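Local coordinates for protein carboxypeptidase A (Helicoverpa armigera, PDB 1JQG) that is a zinc-dependent procarboxypeptidase, a pro-protein of the M14 family that, once activated, probably removes C-terminal residues from peptides and proteins, at residues H181-T187 with D304-F308; G230-W234 with G394-D398. One frame throughout, in Å; residues are numbered along the deposited sequence.

Contact 1: H181-T187 with D304-F308; sequences HCREWVT and DIHSF. With ZN (zinc ion), chain B.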
loop_
_atom_site.group_PDB
_atom_site.type_symbol
_atom_site.label_atom_id
_atom_site.label_comp_id
_atom_site.label_asym_id
_atom_site.label_seq_id
_atom_site.Cartn_x
_atom_site.Cartn_y
_atom_site.Cartn_z
ATOM N N HIS A 181 -4.784 -1.271 0.612
ATOM C CA HIS A 181 -5.456 -0.253 1.383
ATOM C C HIS A 181 -5.910 0.818 0.389
ATOM O O HIS A 181 -5.173 1.710 -0.087
ATOM C CB HIS A 181 -4.521 0.327 2.425
ATOM C CG HIS A 181 -4.307 -0.551 3.604
ATOM N ND1 HIS A 181 -3.198 -0.635 4.346
ATOM C CD2 HIS A 181 -5.076 -1.453 4.261
ATOM C CE1 HIS A 181 -3.123 -1.424 5.360
ATOM N NE2 HIS A 181 -4.336 -1.961 5.310
ATOM N N CYS A 182 -7.181 0.772 0.013
ATOM C CA CYS A 182 -7.759 1.594 -1.017
ATOM C C CYS A 182 -7.561 3.076 -0.967
ATOM O O CYS A 182 -7.610 3.722 -2.022
ATOM C CB CYS A 182 -9.208 1.158 -1.055
ATOM S SG CYS A 182 -10.137 1.191 0.471
ATOM N N ARG A 183 -7.266 3.676 0.160
ATOM C CA ARG A 183 -7.078 5.122 0.277
ATOM C C ARG A 183 -5.672 5.567 -0.109
ATOM O O ARG A 183 -5.398 6.764 -0.274
ATOM C CB ARG A 183 -7.323 5.655 1.673
ATOM C CG ARG A 183 -6.444 5.133 2.775
ATOM C CD ARG A 183 -6.922 5.587 4.145
ATOM N NE ARG A 183 -5.929 5.320 5.198
ATOM C CZ ARG A 183 -6.206 5.507 6.485
ATOM N NH1 ARG A 183 -7.376 5.981 6.871
ATOM N NH2 ARG A 183 -5.324 5.305 7.432
ATOM N N GLU A 184 -4.762 4.592 -0.251
ATOM C CA GLU A 184 -3.403 4.921 -0.666
ATOM C C GLU A 184 -3.257 5.031 -2.184
ATOM O O GLU A 184 -2.674 4.149 -2.819
ATOM C CB GLU A 184 -2.434 3.885 -0.107
ATOM C CG GLU A 184 -2.559 3.729 1.371
ATOM C CD GLU A 184 -1.819 2.518 1.881
ATOM O OE1 GLU A 184 -1.937 2.513 3.136
ATOM O OE2 GLU A 184 -1.285 1.779 1.073
ATOM N N TRP A 185 -3.824 6.097 -2.760
ATOM C CA TRP A 185 -3.934 6.296 -4.183
ATOM C C TRP A 185 -2.637 6.413 -4.924
ATOM O O TRP A 185 -2.464 5.916 -6.024
ATOM C CB TRP A 185 -4.781 7.545 -4.506
ATOM C CG TRP A 185 -6.247 7.352 -4.253
ATOM C CD1 TRP A 185 -6.865 6.293 -3.644
ATOM C CD2 TRP A 185 -7.296 8.269 -4.607
ATOM N NE1 TRP A 185 -8.236 6.507 -3.602
ATOM C CE2 TRP A 185 -8.514 7.710 -4.172
ATOM C CE3 TRP A 185 -7.308 9.527 -5.245
ATOM C CZ2 TRP A 185 -9.723 8.358 -4.368
ATOM C CZ3 TRP A 185 -8.530 10.159 -5.431
ATOM C CH2 TRP A 185 -9.714 9.577 -4.993
ATOM N N VAL A 186 -1.614 6.961 -4.296
ATOM C CA VAL A 186 -0.297 7.104 -4.885
ATOM C C VAL A 186 0.400 5.769 -5.171
ATOM O O VAL A 186 1.420 5.755 -5.863
ATOM C CB VAL A 186 0.576 8.036 -4.015
ATOM C CG1 VAL A 186 1.118 7.409 -2.733
ATOM C CG2 VAL A 186 1.723 8.596 -4.857
ATOM N N THR A 187 -0.141 4.630 -4.706
ATOM C CA THR A 187 0.453 3.333 -4.949
ATOM C C THR A 187 0.188 2.812 -6.356
ATOM O O THR A 187 1.026 2.010 -6.883
ATOM C CB THR A 187 0.018 2.271 -3.935
ATOM O OG1 THR A 187 -1.391 2.025 -4.009
ATOM C CG2 THR A 187 0.423 2.726 -2.543
ATOM N N ASP A 304 4.723 -5.497 -1.676
ATOM C CA ASP A 304 3.405 -4.961 -1.323
ATOM C C ASP A 304 3.563 -3.452 -1.179
ATOM O O ASP A 304 4.102 -2.974 -0.165
ATOM C CB ASP A 304 2.922 -5.600 -0.014
ATOM C CG ASP A 304 1.498 -5.231 0.334
ATOM O OD1 ASP A 304 0.759 -4.685 -0.504
ATOM O OD2 ASP A 304 1.095 -5.496 1.493
ATOM N N ILE A 305 3.120 -2.725 -2.186
ATOM C CA ILE A 305 3.291 -1.282 -2.236
ATOM C C ILE A 305 2.212 -0.521 -1.493
ATOM O O ILE A 305 1.064 -0.432 -1.921
ATOM C CB ILE A 305 3.442 -0.772 -3.700
ATOM C CG1 ILE A 305 4.657 -1.515 -4.331
ATOM C CG2 ILE A 305 3.688 0.724 -3.778
ATOM C CD1 ILE A 305 4.889 -1.229 -5.799
ATOM N N HIS A 306 2.620 0.159 -0.430
ATOM C CA HIS A 306 1.750 1.011 0.338
ATOM C C HIS A 306 2.259 2.465 0.315
ATOM O O HIS A 306 3.246 2.852 -0.253
ATOM C CB HIS A 306 1.700 0.580 1.825
ATOM C CG HIS A 306 1.062 -0.754 2.019
ATOM N ND1 HIS A 306 -0.210 -0.934 2.441
ATOM C CD2 HIS A 306 1.459 -2.043 1.834
ATOM C CE1 HIS A 306 -0.623 -2.137 2.599
ATOM N NE2 HIS A 306 0.408 -2.854 2.192
ATOM N N SER A 307 1.434 3.290 0.941
ATOM C CA SER A 307 1.611 4.653 1.195
ATOM C C SER A 307 0.990 5.087 2.566
ATOM O O SER A 307 0.141 4.355 3.078
ATOM C CB SER A 307 1.068 5.697 0.211
ATOM O OG SER A 307 -0.329 5.910 0.368
ATOM N N PHE A 308 1.654 5.476 3.645
ATOM C CA PHE A 308 2.548 6.613 3.497
ATOM C C PHE A 308 3.766 6.563 4.418
ATOM O O PHE A 308 3.594 6.008 5.548
ATOM C CB PHE A 308 1.955 8.001 3.265
ATOM C CG PHE A 308 1.543 8.648 4.547
ATOM C CD1 PHE A 308 2.482 9.388 5.249
ATOM C CD2 PHE A 308 0.278 8.535 5.086
ATOM C CE1 PHE A 308 2.178 10.002 6.445
ATOM C CE2 PHE A 308 -0.039 9.138 6.281
ATOM C CZ PHE A 308 0.903 9.882 6.966
HETATM ZN ZN ZN B . -1.313 0.509 3.950
HETATM O O HOH W 1 -0.025 0.791 6.009
#
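This is the zinc site of an M14 metallocarboxypeptidase, a buried contact in which the loop after strand 173-178 meets strand 299-307, a central strand of the mixed eight-stranded sheet. The first segment carries the family's HxxE motif, H181 and E184, and the second supplies the distant third ligand, H306. The metal lies 2.2 Å from ND1 of H181, 2.2 Å from OE1 of E184 and 2.4 Å from ND1 of H306, with water 1 at 2.4 Å. A type I turn from H181 to E184, closed by E184 N to H181 O at 2.9 Å, brings the first two ligands to the same side of the loop. H306 is held at its other nitrogen: NE2 donates to OD2 of D304 at 2.8 Å (N-H...O angle 152°), leaving ND1 for the metal. H181 NE2 is held likewise by D252. E382, the predicted proton donor/acceptor, lies about 3 Å from H306, nearest side-chain atoms.

Beyond the ligands the two backbones come close, with the CA atoms of E184 and S307 5.4 Å apart. T187 packs its methyl against the strand, CG2 lying 3.3 Å from I305 O, while its OG1 turns back to E184 O at 2.8 Å; V186 CG1 reaches S307 CB at 3.4 Å. The carboxylate of E184 serves both metal and strand: OE1 binds zinc, and OE2 accepts a hydrogen bond from S307 N at 3.1 Å, with an N-H...O angle of 155°.

Contact 2: G230-W234 with G394-D398; sequences GDRYW and GFLVD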
loop_
_atom_site.group_PDB
_atom_site.type_symbol
_atom_site.label_atom_id
_atom_site.label_comp_id
_atom_site.label_asym_id
_atom_site.label_seq_id
_atom_site.Cartn_x
_atom_site.Cartn_y
_atom_site.Cartn_z
ATOM N N GLY A 230 -17.303 9.024 -2.114
ATOM C CA GLY A 230 -17.755 8.750 -0.753
ATOM C C GLY A 230 -16.629 8.919 0.275
ATOM O O GLY A 230 -15.961 9.971 0.397
ATOM N N ASP A 231 -16.401 7.831 1.035
ATOM C CA ASP A 231 -15.351 7.859 2.038
ATOM C C ASP A 231 -13.964 7.808 1.434
ATOM O O ASP A 231 -13.315 6.763 1.277
ATOM C CB ASP A 231 -15.613 6.720 3.026
ATOM C CG ASP A 231 -14.830 6.907 4.307
ATOM O OD1 ASP A 231 -15.379 6.696 5.386
ATOM O OD2 ASP A 231 -13.629 7.246 4.192
ATOM N N ARG A 232 -13.344 8.969 1.190
ATOM C CA ARG A 232 -11.987 9.122 0.722
ATOM C C ARG A 232 -10.970 8.396 1.607
ATOM O O ARG A 232 -9.926 7.912 1.120
ATOM C CB ARG A 232 -11.585 10.598 0.637
ATOM C CG ARG A 232 -10.190 10.909 0.107
ATOM C CD ARG A 232 -9.870 10.307 -1.221
ATOM N NE ARG A 232 -8.513 10.597 -1.700
ATOM C CZ ARG A 232 -7.445 9.849 -1.331
ATOM N NH1 ARG A 232 -7.584 8.814 -0.497
ATOM N NH2 ARG A 232 -6.205 10.118 -1.781
ATOM N N TYR A 233 -11.179 8.434 2.934
ATOM C CA TYR A 233 -10.182 7.881 3.836
ATOM C C TYR A 233 -10.468 6.437 4.221
ATOM O O TYR A 233 -9.908 5.947 5.214
ATOM C CB TYR A 233 -10.025 8.769 5.065
ATOM C CG TYR A 233 -9.324 10.073 4.803
ATOM C CD1 TYR A 233 -9.846 11.288 5.270
ATOM C CD2 TYR A 233 -8.108 10.098 4.108
ATOM C CE1 TYR A 233 -9.187 12.484 5.033
ATOM C CE2 TYR A 233 -7.438 11.290 3.859
ATOM C CZ TYR A 233 -7.986 12.476 4.333
ATOM O OH TYR A 233 -7.317 13.648 4.102
ATOM N N TRP A 234 -11.320 5.760 3.448
ATOM C CA TRP A 234 -11.579 4.340 3.658
ATOM C C TRP A 234 -10.333 3.530 3.259
ATOM O O TRP A 234 -9.734 3.780 2.205
ATOM C CB TRP A 234 -12.849 3.962 2.899
ATOM C CG TRP A 234 -13.328 2.562 3.189
ATOM C CD1 TRP A 234 -13.069 1.407 2.488
ATOM C CD2 TRP A 234 -14.157 2.177 4.300
ATOM N NE1 TRP A 234 -13.677 0.336 3.103
ATOM C CE2 TRP A 234 -14.361 0.784 4.205
ATOM C CE3 TRP A 234 -14.743 2.871 5.351
ATOM C CZ2 TRP A 234 -15.120 0.069 5.139
ATOM C CZ3 TRP A 234 -15.501 2.180 6.276
ATOM C CH2 TRP A 234 -15.679 0.789 6.164
ATOM N N GLY A 394 0.091 12.950 4.171
ATOM C CA GLY A 394 -1.200 12.304 4.197
ATOM C C GLY A 394 -1.386 11.364 3.003
ATOM O O GLY A 394 -0.466 10.721 2.542
ATOM N N PHE A 395 -2.643 11.177 2.605
ATOM C CA PHE A 395 -2.960 10.267 1.531
ATOM C C PHE A 395 -3.387 10.989 0.260
ATOM O O PHE A 395 -3.497 10.379 -0.773
ATOM C CB PHE A 395 -4.062 9.320 2.024
ATOM C CG PHE A 395 -3.608 8.438 3.151
ATOM C CD1 PHE A 395 -2.795 7.330 2.936
ATOM C CD2 PHE A 395 -4.054 8.734 4.443
ATOM C CE1 PHE A 395 -2.409 6.560 4.003
ATOM C CE2 PHE A 395 -3.642 7.952 5.525
ATOM C CZ PHE A 395 -2.808 6.870 5.300
ATOM N N LEU A 396 -3.638 12.295 0.365
ATOM C CA LEU A 396 -4.060 13.121 -0.771
ATOM C C LEU A 396 -2.953 13.270 -1.808
ATOM O O LEU A 396 -1.790 13.381 -1.481
ATOM C CB LEU A 396 -4.486 14.500 -0.286
ATOM C CG LEU A 396 -5.539 14.522 0.829
ATOM C CD1 LEU A 396 -5.897 15.996 1.104
ATOM C CD2 LEU A 396 -6.753 13.681 0.499
ATOM N N VAL A 397 -3.310 13.182 -3.065
ATOM C CA VAL A 397 -2.396 13.188 -4.182
ATOM C C VAL A 397 -2.416 14.522 -4.939
ATOM O O VAL A 397 -3.432 15.065 -5.313
ATOM C CB VAL A 397 -2.727 12.074 -5.211
ATOM C CG1 VAL A 397 -1.676 12.145 -6.336
ATOM C CG2 VAL A 397 -2.858 10.724 -4.527
ATOM N N ASP A 398 -1.251 15.102 -5.163
ATOM C CA ASP A 398 -1.018 16.252 -5.999
ATOM C C ASP A 398 -0.596 15.728 -7.371
ATOM O O ASP A 398 0.432 15.025 -7.483
ATOM C CB ASP A 398 0.098 17.100 -5.396
ATOM C CG ASP A 398 0.217 18.468 -6.041
ATOM O OD1 ASP A 398 0.061 18.595 -7.282
ATOM O OD2 ASP A 398 0.486 19.448 -5.321
HETATM O O HOH W 2 -4.567 13.000 3.816
#
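R232, Y233 and L396 have the most surface covered here. The R232 side chain points across the gap and lays one face of its guanidinium against L396 CD2, 4.2 Å from R232 NE, while R232 NH2 makes a weak hydrogen bond to F395 O (2.9 Å, but an N-H...O angle of only 123°). Its stronger partner is E98, which forms a salt bridge with NE and also accepts from V397 N. E98 belongs to helix 92-108, which as in other procarboxypeptidases connects the pro-segment to the enzyme; the contact joins two loops of the carboxypeptidase fold, and this helix packs on both. Y233 comes in from a type I turn, D231 to W234, closed by W234 N to D231 O at 3.1 Å. Its hydroxyl meets L396, Y233 OH to L396 CD2 at 3.6 Å, and its CE2 stands 4.3 Å from CD2 of F395, near the plane of the phenylalanine ring. Water 2 links the Y233 side chain to the other backbone, 2.8 Å from Y233 OH and accepting from F395 N at 2.9 Å.

Overall arrangement
From the N terminus, the pro-segment comes first and ends in helix 92-108, which later covers contact 2. The chain then enters the enzyme and reaches 181-187, the loop after strand 173-178, and next 230-234, after helix 221-228. Contact 1 closes its loop when strand 299-307 brings in 304-308, 117 residues on; contact 2 closes when 394-398 arrives, 160 residues after 230-234. The segments alternate, so the two loops cross rather than nest. Their centres lie 10 Å apart. Contact 1 ties the loop after strand 173-178 to strand 299-307, and R183 in that loop carries the connection on to 230-234: R183 O is 3.0 Å from R232 NH1, and R183 NH1 3.0 Å from Y233 O, both probable hydrogen bonds.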